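Local coordinates for putative PLP-dependent aminotransferase (Bacillus cereus ATCC 10987, PDB 3JU7), which probably acts as a pyridoxal phosphate-dependent aminotransferase of the DegT/DnrJ/EryC1/StrS family, transferring amino groups, at residues E24-H29 / S236-A241; R53-T58 / E207-I212; S180-Y185 / I201-E206; M215-F220 / N232-E237. All coordinates share one frame; numbering follows the deposited sequence.

Contact 1 of 4, residues E24-H29 / S236-A241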
# COMPACT_ATOMS: atom_id res chain seq x y z
N GLU A 24 19.49 14.83 -1.78
CA GLU A 24 18.50 15.68 -2.43
C GLU A 24 17.19 15.73 -1.65
O GLU A 24 16.61 16.80 -1.47
CB GLU A 24 18.18 15.17 -3.80
CG GLU A 24 19.16 15.53 -4.85
CD GLU A 24 18.62 15.15 -6.20
OE1 GLU A 24 17.63 15.78 -6.64
OE2 GLU A 24 19.17 14.21 -6.81
N ILE A 25 16.71 14.56 -1.22
CA ILE A 25 15.47 14.50 -0.49
C ILE A 25 15.56 15.32 0.78
O ILE A 25 14.64 16.06 1.12
CB ILE A 25 15.10 13.06 -0.09
CG1 ILE A 25 14.68 12.26 -1.34
CG2 ILE A 25 13.98 13.08 0.90
CD1 ILE A 25 14.80 10.76 -1.24
N ASP A 26 16.66 15.18 1.51
CA ASP A 26 16.84 15.90 2.77
C ASP A 26 16.93 17.41 2.53
O ASP A 26 16.43 18.17 3.35
CB ASP A 26 18.10 15.44 3.52
CG ASP A 26 17.94 14.09 4.20
OD1 ASP A 26 16.78 13.68 4.41
OD2 ASP A 26 18.98 13.46 4.54
N ALA A 27 17.57 17.82 1.42
CA ALA A 27 17.64 19.24 1.09
C ALA A 27 16.26 19.77 0.65
O ALA A 27 15.92 20.88 0.97
CB ALA A 27 18.69 19.52 0.03
N SER A 28 15.46 18.97 -0.03
CA SER A 28 14.20 19.47 -0.59
C SER A 28 13.05 19.48 0.42
O SER A 28 12.05 20.17 0.23
CB SER A 28 13.79 18.60 -1.78
OG SER A 28 13.14 17.43 -1.29
N HIS A 29 13.16 18.66 1.46
CA HIS A 29 12.03 18.42 2.38
C HIS A 29 10.78 18.00 1.63
O HIS A 29 9.70 18.40 2.00
CB HIS A 29 11.72 19.66 3.24
CG HIS A 29 12.81 19.99 4.19
ND1 HIS A 29 12.77 19.62 5.52
CD2 HIS A 29 14.01 20.58 4.00
CE1 HIS A 29 13.88 20.01 6.11
NE2 HIS A 29 14.66 20.59 5.21
N SER A 236 6.96 6.42 -1.72
CA SER A 236 7.82 7.46 -1.16
C SER A 236 8.96 7.92 -2.10
O SER A 236 9.34 7.24 -3.06
CB SER A 236 8.38 7.06 0.22
OG SER A 236 9.44 6.14 0.13
N GLU A 237 9.50 9.10 -1.79
CA GLU A 237 10.72 9.60 -2.47
C GLU A 237 11.92 8.67 -2.22
O GLU A 237 12.78 8.48 -3.06
CB GLU A 237 11.03 10.97 -1.93
CG GLU A 237 10.10 12.09 -2.44
CD GLU A 237 10.29 12.35 -3.95
OE1 GLU A 237 9.71 11.61 -4.80
OE2 GLU A 237 11.00 13.29 -4.27
N TYR A 238 11.93 8.02 -1.06
CA TYR A 238 13.00 7.14 -0.70
C TYR A 238 13.02 5.88 -1.59
O TYR A 238 14.07 5.51 -2.12
CB TYR A 238 12.86 6.77 0.76
CG TYR A 238 12.98 7.93 1.75
CD1 TYR A 238 14.22 8.53 1.98
CD2 TYR A 238 11.88 8.38 2.50
CE1 TYR A 238 14.36 9.55 2.90
CE2 TYR A 238 12.03 9.40 3.43
CZ TYR A 238 13.27 9.98 3.62
OH TYR A 238 13.46 11.00 4.52
N ALA A 239 11.87 5.25 -1.75
CA ALA A 239 11.71 4.16 -2.69
C ALA A 239 12.08 4.59 -4.11
O ALA A 239 12.84 3.89 -4.77
CB ALA A 239 10.28 3.59 -2.65
N ALA A 240 11.63 5.76 -4.56
CA ALA A 240 12.04 6.25 -5.91
C ALA A 240 13.54 6.42 -6.03
O ALA A 240 14.11 6.16 -7.09
CB ALA A 240 11.38 7.55 -6.23
N ALA A 241 14.19 6.87 -4.96
CA ALA A 241 15.65 7.03 -4.92
C ALA A 241 16.35 5.71 -5.26
O ALA A 241 17.24 5.67 -6.10
CB ALA A 241 16.11 7.53 -3.52
O HOH W 1 15.92 11.47 5.24
O HOH W 2 12.30 15.10 -2.84
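Ile25 reaches across to Glu237, Tyr238 and Ala241, and one methyl group carries the dense part of this helix pair. Its CD1 rests 3.5 Å from the backbone O of Glu237 and, less closely, 4.2 Å from Ala241 CB. A chi1 of -71° puts CG1 beside the backbone N, anti to the carbonyl carbon, which leaves CG2 anti to N and 4.1 Å from Tyr238 CE1. No direct hydrogen bond joins the segments.

On either side of this apolar spot the contact loosens and water takes over. One molecule donates to Asp26 OD1 (2.5 Å) and accepts from Tyr238 OH (2.6 Å), lying in the plane of the tyrosine ring at its edge. A second accepts from Ser28 OG at 2.9 Å and donates to Glu237 OE2 at 2.6 Å. Glu237 OE2 also accepts from Ile37 N, and OE1 from Asn38 N, while Asp26 OD2 and Tyr238 OH bond Val15 N and Thr12 OG1 of the second subunit. The axes of the two short helical segments come no closer than 11.2 Å and run roughly antiparallel (152°): a widely spaced helix pair, bridged by one isoleucine and two waters at a dimer interface.

Contact 2 of 4, residues R53-T58 / E207-I212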
# COMPACT_ATOMS: atom_id res chain seq x y z
N ARG A 53 6.48 6.86 -25.24
CA ARG A 53 5.14 6.69 -25.73
C ARG A 53 4.35 5.98 -24.62
O ARG A 53 4.74 4.89 -24.15
CB ARG A 53 5.13 5.84 -27.00
CG ARG A 53 5.95 6.35 -28.14
CD ARG A 53 5.44 5.79 -29.48
NE ARG A 53 5.50 4.32 -29.52
CZ ARG A 53 6.60 3.62 -29.81
NH1 ARG A 53 7.76 4.23 -30.06
NH2 ARG A 53 6.54 2.30 -29.83
N GLY A 54 3.23 6.60 -24.25
CA GLY A 54 2.44 6.19 -23.11
C GLY A 54 2.88 6.94 -21.85
O GLY A 54 3.52 8.01 -21.92
N ALA A 55 2.53 6.36 -20.71
CA ALA A 55 2.77 6.98 -19.43
C ALA A 55 2.86 5.91 -18.37
O ALA A 55 2.26 4.82 -18.48
CB ALA A 55 1.64 7.96 -19.08
N VAL A 56 3.58 6.24 -17.30
CA VAL A 56 3.69 5.34 -16.17
C VAL A 56 3.35 6.05 -14.86
O VAL A 56 3.48 7.31 -14.72
CB VAL A 56 5.13 4.75 -16.04
CG1 VAL A 56 5.53 3.91 -17.30
CG2 VAL A 56 6.10 5.86 -15.76
N THR A 57 2.95 5.26 -13.86
CA THR A 57 2.96 5.76 -12.51
C THR A 57 3.55 4.74 -11.55
O THR A 57 3.30 3.53 -11.68
CB THR A 57 1.56 6.18 -12.04
OG1 THR A 57 1.72 6.89 -10.81
CG2 THR A 57 0.59 4.91 -11.85
N THR A 58 4.34 5.21 -10.59
CA THR A 58 4.80 4.32 -9.52
C THR A 58 3.62 4.03 -8.59
O THR A 58 2.65 4.78 -8.59
CB THR A 58 5.95 4.91 -8.73
OG1 THR A 58 5.53 6.15 -8.13
CG2 THR A 58 7.19 5.18 -9.65
N GLU A 207 -4.28 9.51 -20.16
CA GLU A 207 -5.37 9.96 -19.30
C GLU A 207 -5.68 8.93 -18.21
O GLU A 207 -5.83 9.28 -17.06
CB GLU A 207 -6.65 10.24 -20.12
CG GLU A 207 -6.57 11.43 -21.09
N ASP A 208 -5.74 7.64 -18.56
CA ASP A 208 -5.97 6.60 -17.54
C ASP A 208 -4.91 6.60 -16.44
O ASP A 208 -5.22 6.47 -15.26
CB ASP A 208 -6.03 5.21 -18.17
CG ASP A 208 -7.27 4.99 -19.05
OD1 ASP A 208 -8.24 5.80 -18.97
OD2 ASP A 208 -7.26 4.01 -19.83
N ILE A 209 -3.66 6.75 -16.83
CA ILE A 209 -2.54 6.86 -15.89
C ILE A 209 -2.70 8.09 -15.01
O ILE A 209 -2.47 8.00 -13.82
CB ILE A 209 -1.17 6.89 -16.62
CG1 ILE A 209 -0.94 5.53 -17.31
CG2 ILE A 209 -0.01 7.27 -15.66
CD1 ILE A 209 -0.71 4.39 -16.41
N GLN A 210 -3.07 9.23 -15.58
CA GLN A 210 -3.36 10.44 -14.75
C GLN A 210 -4.43 10.14 -13.69
O GLN A 210 -4.32 10.52 -12.52
CB GLN A 210 -3.84 11.59 -15.61
CG GLN A 210 -2.73 12.12 -16.55
CD GLN A 210 -3.21 13.08 -17.66
OE1 GLN A 210 -4.40 13.39 -17.80
NE2 GLN A 210 -2.25 13.56 -18.46
N ARG A 211 -5.45 9.41 -14.11
CA ARG A 211 -6.52 9.07 -13.20
C ARG A 211 -6.03 8.12 -12.12
O ARG A 211 -6.36 8.31 -10.95
CB ARG A 211 -7.70 8.47 -13.98
CG ARG A 211 -8.93 8.39 -13.20
CD ARG A 211 -10.15 8.41 -14.08
NE ARG A 211 -10.37 9.74 -14.58
CZ ARG A 211 -11.11 10.02 -15.65
NH1 ARG A 211 -11.73 9.05 -16.32
NH2 ARG A 211 -11.25 11.29 -16.02
N ILE A 212 -5.24 7.12 -12.48
CA ILE A 212 -4.72 6.18 -11.47
C ILE A 212 -3.93 6.99 -10.44
O ILE A 212 -3.96 6.68 -9.25
CB ILE A 212 -3.76 5.10 -12.07
CG1 ILE A 212 -4.55 3.99 -12.74
CG2 ILE A 212 -2.85 4.51 -10.94
CD1 ILE A 212 -4.96 2.85 -11.87
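Ile209 lies against Ala55 and Thr57 where helix 206-215 covers one face of the mixed sheet, a helix-on-sheet layer of the α/β kind found in the large domain of fold type I pyridoxal phosphate enzymes. The strand and helix segments run nearly parallel, 14° apart, with their axes 7.9 Å from each other at closest approach.

Followed outward, Ile209 meets the strand with every side-chain atom. CB begins 3.9 Å from Ala55 CB. From there the chain forks. A chi1 of -66° puts CG1 beside the backbone N and anti to the carbonyl carbon, which leaves CG2 anti to N, and this branch methyl sits 3.6 Å from Val56 O and 4.1 Å from Thr57 CB. The other branch, CG1, passes 3.5 Å from Ala55 O, and the terminal CD1 stays beside the same oxygen at 3.6 Å. The residue thus lies over the strand's backbone as much as over its side chains.

One helical turn on, Ile212 adds a methyl-to-methyl contact, its CG2 being 3.6 Å from Thr57 CG2; it also packs on Ala68 and Leu72 of helix 62-73, which continues the same apolar layer. The threonine divides its two branches between opposite chemistries. While CG2 serves the isoleucine, OG1 bonds Lys213 NZ and donates to Thr58 O at 3.2 Å, meeting a lone pair in the carbonyl plane at a C=O...donor angle of 129°.

Contact 3 of 4, residues S180-Y185 / I201-E206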
# COMPACT_ATOMS: atom_id res chain seq x y z
N SER A 180 -2.93 -0.79 -25.01
CA SER A 180 -4.05 0.07 -24.67
C SER A 180 -4.55 -0.11 -23.26
O SER A 180 -5.05 0.84 -22.68
CB SER A 180 -5.21 -0.22 -25.59
OG SER A 180 -4.84 0.14 -26.89
N GLY A 181 -4.46 -1.33 -22.73
CA GLY A 181 -4.88 -1.59 -21.37
C GLY A 181 -3.83 -1.11 -20.39
O GLY A 181 -3.08 -0.16 -20.66
N MSE A 182 -3.76 -1.78 -19.25
CA MSE A 182 -2.77 -1.45 -18.24
C MSE A 182 -1.89 -2.66 -17.97
O MSE A 182 -2.35 -3.79 -18.09
CB MSE A 182 -3.44 -0.99 -16.96
CG MSE A 182 -3.78 0.45 -17.07
SE MSE A 182 -4.79 1.29 -15.69
CE MSE A 182 -4.09 3.04 -16.17
N ILE A 183 -0.62 -2.38 -17.69
CA ILE A 183 0.36 -3.39 -17.28
C ILE A 183 0.88 -3.04 -15.89
O ILE A 183 1.29 -1.91 -15.63
CB ILE A 183 1.51 -3.50 -18.31
CG1 ILE A 183 0.89 -3.54 -19.73
CG2 ILE A 183 2.37 -4.67 -17.99
CD1 ILE A 183 1.49 -4.41 -20.74
N ILE A 184 0.82 -4.02 -14.99
CA ILE A 184 1.33 -3.90 -13.64
C ILE A 184 2.65 -4.67 -13.49
O ILE A 184 2.79 -5.80 -13.92
CB ILE A 184 0.33 -4.47 -12.60
CG1 ILE A 184 -1.12 -3.95 -12.82
CG2 ILE A 184 0.84 -4.17 -11.22
CD1 ILE A 184 -1.23 -2.48 -13.31
N TYR A 185 3.64 -4.01 -12.91
CA TYR A 185 4.92 -4.59 -12.65
C TYR A 185 5.25 -4.35 -11.20
O TYR A 185 4.83 -3.34 -10.59
CB TYR A 185 6.04 -3.92 -13.47
CG TYR A 185 5.87 -3.79 -14.95
CD1 TYR A 185 6.34 -4.76 -15.84
CD2 TYR A 185 5.35 -2.61 -15.49
CE1 TYR A 185 6.19 -4.59 -17.27
CE2 TYR A 185 5.20 -2.43 -16.87
CZ TYR A 185 5.61 -3.42 -17.77
OH TYR A 185 5.47 -3.16 -19.16
N ILE A 201 2.77 1.03 -13.02
CA ILE A 201 1.72 0.79 -14.00
C ILE A 201 2.06 1.52 -15.27
O ILE A 201 2.41 2.67 -15.22
CB ILE A 201 0.29 1.21 -13.53
CG1 ILE A 201 0.01 0.66 -12.13
CG2 ILE A 201 -0.74 0.71 -14.54
CD1 ILE A 201 -1.41 0.93 -11.60
N TYR A 202 1.97 0.83 -16.40
CA TYR A 202 2.18 1.44 -17.71
C TYR A 202 0.89 1.35 -18.51
O TYR A 202 0.17 0.36 -18.41
CB TYR A 202 3.26 0.70 -18.51
CG TYR A 202 3.31 1.16 -19.94
CD1 TYR A 202 4.02 2.31 -20.30
CD2 TYR A 202 2.60 0.50 -20.94
CE1 TYR A 202 4.04 2.77 -21.61
CE2 TYR A 202 2.62 0.96 -22.27
CZ TYR A 202 3.36 2.08 -22.59
OH TYR A 202 3.38 2.52 -23.90
N SER A 203 0.59 2.38 -19.28
CA SER A 203 -0.45 2.30 -20.31
C SER A 203 -0.08 3.23 -21.43
O SER A 203 0.60 4.26 -21.25
CB SER A 203 -1.87 2.58 -19.79
OG SER A 203 -2.85 2.43 -20.80
N LYS A 204 -0.48 2.85 -22.62
CA LYS A 204 -0.41 3.78 -23.72
C LYS A 204 -1.41 4.92 -23.45
O LYS A 204 -1.22 6.04 -23.93
CB LYS A 204 -0.72 3.05 -25.01
CG LYS A 204 -0.74 3.92 -26.25
CD LYS A 204 0.61 4.49 -26.58
CE LYS A 204 0.59 5.08 -28.00
NZ LYS A 204 1.93 5.05 -28.59
N ASN A 205 -2.44 4.63 -22.64
CA ASN A 205 -3.47 5.61 -22.34
C ASN A 205 -3.07 6.55 -21.21
O ASN A 205 -3.18 6.21 -20.03
CB ASN A 205 -4.78 4.91 -22.03
CG ASN A 205 -5.95 5.86 -21.95
OD1 ASN A 205 -5.89 6.92 -21.29
ND2 ASN A 205 -7.04 5.47 -22.58
N GLU A 206 -2.61 7.73 -21.58
CA GLU A 206 -2.05 8.69 -20.63
C GLU A 206 -3.09 9.20 -19.66
O GLU A 206 -2.83 9.28 -18.47
CB GLU A 206 -1.40 9.86 -21.37
CG GLU A 206 -0.22 9.42 -22.25
CD GLU A 206 0.46 10.56 -22.97
OE1 GLU A 206 0.46 11.71 -22.46
OE2 GLU A 206 1.01 10.31 -24.07
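Ile184 and Ile201 face each other as a non-hydrogen-bonded pair in an antiparallel strand pair of hairpin topology, part of the central sheet of the α/β domain, whose long connection carries Lys191, the predicted pyridoxal phosphate attachment site. Their side chains lie side by side and point the same way. Ile184 CD1 presses on Ile201 CG2 at 3.5 Å, tighter than usual for two carbons, and on CG1 at 3.6 Å, so it nestles into the fork of its neighbour.

The opposite face bears Ile183 and Tyr202, a hydrogen-bonded pair closed by two backbone bonds, each 2.9 Å long (Ile183 N to Tyr202 O, Tyr202 N to Ile183 O). Tyr185 and Tyr202 also run alongside one another, but their rings do not stack: CB of Tyr202 meets the edge of the Tyr185 ring, 4.0 Å from CE2. Each ring has its own aromatic partner, Phe166 edge-to-face for Tyr185 and Phe50 stacked for Tyr202.

Beyond the regular pairing, Ser203 takes over. Its OG, anti to the backbone N (chi1 -177°), accepts from Asn205 N at 2.9 Å in an ST turn and donates to Gly181 O at 2.6 Å, tilted 34° from the carbonyl plane.

Contact 4 of 4, residues M215-F220 / N232-E237. With ACT (acetate ion), chain F.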
# COMPACT_ATOMS: atom_id res chain seq x y z
N MSE A 215 -6.34 8.32 -8.06
CA MSE A 215 -6.87 7.22 -7.23
C MSE A 215 -5.93 6.81 -6.09
O MSE A 215 -6.36 6.57 -4.98
CB MSE A 215 -7.19 6.00 -8.10
CG MSE A 215 -8.39 6.23 -8.96
SE MSE A 215 -8.75 4.74 -10.13
CE MSE A 215 -8.86 3.28 -8.74
N GLY A 216 -4.63 6.77 -6.37
CA GLY A 216 -3.65 6.45 -5.36
C GLY A 216 -3.38 7.56 -4.35
O GLY A 216 -2.57 7.36 -3.45
N ASN A 217 -4.03 8.71 -4.53
CA ASN A 217 -3.99 9.84 -3.62
C ASN A 217 -5.43 10.21 -3.29
O ASN A 217 -5.88 11.35 -3.47
CB ASN A 217 -3.23 11.04 -4.27
CG ASN A 217 -3.06 12.24 -3.32
OD1 ASN A 217 -2.82 12.08 -2.10
ND2 ASN A 217 -3.16 13.43 -3.87
N PHE A 218 -6.19 9.20 -2.83
CA PHE A 218 -7.52 9.39 -2.27
C PHE A 218 -8.58 9.92 -3.25
O PHE A 218 -9.58 10.52 -2.82
CB PHE A 218 -7.43 10.32 -1.04
CG PHE A 218 -6.30 9.97 -0.10
CD1 PHE A 218 -6.42 8.89 0.76
CD2 PHE A 218 -5.13 10.68 -0.10
CE1 PHE A 218 -5.41 8.54 1.61
CE2 PHE A 218 -4.10 10.32 0.76
CZ PHE A 218 -4.26 9.24 1.62
N GLY A 219 -8.40 9.69 -4.55
CA GLY A 219 -9.35 10.23 -5.53
C GLY A 219 -9.38 11.76 -5.63
O GLY A 219 -10.36 12.34 -6.11
N PHE A 220 -8.32 12.41 -5.16
CA PHE A 220 -8.28 13.86 -5.06
C PHE A 220 -8.09 14.53 -6.37
O PHE A 220 -7.27 14.10 -7.14
CB PHE A 220 -7.13 14.33 -4.16
CG PHE A 220 -7.39 14.20 -2.70
CD1 PHE A 220 -8.67 13.93 -2.21
CD2 PHE A 220 -6.35 14.41 -1.79
CE1 PHE A 220 -8.91 13.83 -0.80
CE2 PHE A 220 -6.57 14.30 -0.40
CZ PHE A 220 -7.84 14.03 0.08
N ASN A 232 -4.65 5.02 -0.69
CA ASN A 232 -3.24 5.44 -0.71
C ASN A 232 -2.38 4.33 -1.22
O ASN A 232 -2.27 3.28 -0.54
CB ASN A 232 -2.74 5.74 0.70
CG ASN A 232 -1.33 6.37 0.72
OD1 ASN A 232 -0.68 6.54 -0.33
ND2 ASN A 232 -0.89 6.78 1.94
N CYS A 233 -1.79 4.53 -2.39
CA CYS A 233 -0.78 3.61 -2.90
C CYS A 233 0.40 4.38 -3.44
O CYS A 233 1.08 3.93 -4.34
CB CYS A 233 -1.36 2.68 -3.97
SG CYS A 233 -1.78 3.53 -5.55
N LYS A 234 0.66 5.54 -2.82
CA LYS A 234 1.80 6.39 -3.15
C LYS A 234 3.12 5.75 -2.71
O LYS A 234 3.24 5.25 -1.60
CB LYS A 234 1.66 7.79 -2.52
CG LYS A 234 0.39 8.52 -2.98
CD LYS A 234 0.09 9.81 -2.29
CE LYS A 234 -0.62 9.68 -0.96
NZ LYS A 234 0.21 9.26 0.13
N MSE A 235 4.08 5.84 -3.61
CA MSE A 235 5.46 5.46 -3.36
C MSE A 235 6.24 6.66 -2.81
O MSE A 235 6.22 7.76 -3.38
CB MSE A 235 6.10 4.97 -4.67
CG MSE A 235 7.61 4.74 -4.58
SE MSE A 235 8.52 4.14 -6.16
CE MSE A 235 7.77 2.37 -6.12
N SER A 236 6.96 6.42 -1.72
CA SER A 236 7.82 7.46 -1.16
C SER A 236 8.96 7.92 -2.10
O SER A 236 9.34 7.24 -3.06
CB SER A 236 8.38 7.06 0.22
OG SER A 236 9.44 6.14 0.13
N GLU A 237 9.50 9.10 -1.79
CA GLU A 237 10.72 9.60 -2.47
C GLU A 237 11.92 8.67 -2.22
O GLU A 237 12.78 8.48 -3.06
CB GLU A 237 11.03 10.97 -1.93
CG GLU A 237 10.10 12.09 -2.44
CD GLU A 237 10.29 12.35 -3.95
OE1 GLU A 237 9.71 11.61 -4.80
OE2 GLU A 237 11.00 13.29 -4.27
C ACT F . -1.34 11.28 2.56
O ACT F . -1.11 11.96 1.51
OXT ACT F . -1.12 10.05 2.50
CH3 ACT F . -1.82 11.89 3.85
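Part of the active-site wall at the dimer interface forms where Asn232 and Lys234 pack on Gly216, Asn217 and Phe218, two loop segments joined by a single backbone bridge and organised by an Asx turn and a type I' turn (Asn217 to Phe220). Asn232 ND2 bonds the pyridoxal phosphate-lysine side chain of the second subunit, whose Glu197 forms a salt bridge with Lys234.

Gly216 is the meeting point of the two backbones. Its O accepts from Cys233 N at 3.1 Å and has Lys234 CG 3.2 Å away, while Cys233 SG approaches its CA to 3.5 Å. That sulfur packs directly against the glycine CA, on the side where a side chain would otherwise lie.

Lys234 then curls back on Asn232. Bends at chi3 (-83°) and chi4 (76°) turn first CE and then NZ, and on the way CE passes Asn217 OD1 at 3.4 Å. Phe218 and Asn232 lie side by side, Phe218 CZ 3.9 Å from Asn232 CB, with ring and amide planes 53° apart. An acetate, probably from the crystallisation liquor, receives a 2.8 Å bond from Lys234 NZ to OXT and is also held by Asn33 ND2.

Asn232 OD1 is gripped twice from opposite faces of its plane: by Lys234 N at 3.0 Å, which closes the Asx turn, and by Lys234 NZ at 2.9 Å, standing above the carbonyl plane.

All four contacts are largely buried, for different reasons. Contacts 2 and 3, centres about 7 Å apart, belong to the core of one chain: strands 55-59 and 199-203 are sheet neighbours, and strand 199-203 leads into the helix of contact 2. Their chemistry is apolar side chains, with backbone bonds and one serine hydroxyl added in contact 3. Contacts 1 and 4 share Ser236 and Glu237, and both touch the second subunit; contact 1 adds waters at the margins of an isoleucine, contact 4 charge and amide groups. Contact 1 lies farther out, its centre about 26 Å from the chain's. Met235 of contact 4, a selenomethionine, touches Ala240 of contact 1 and Thr58 of contact 2.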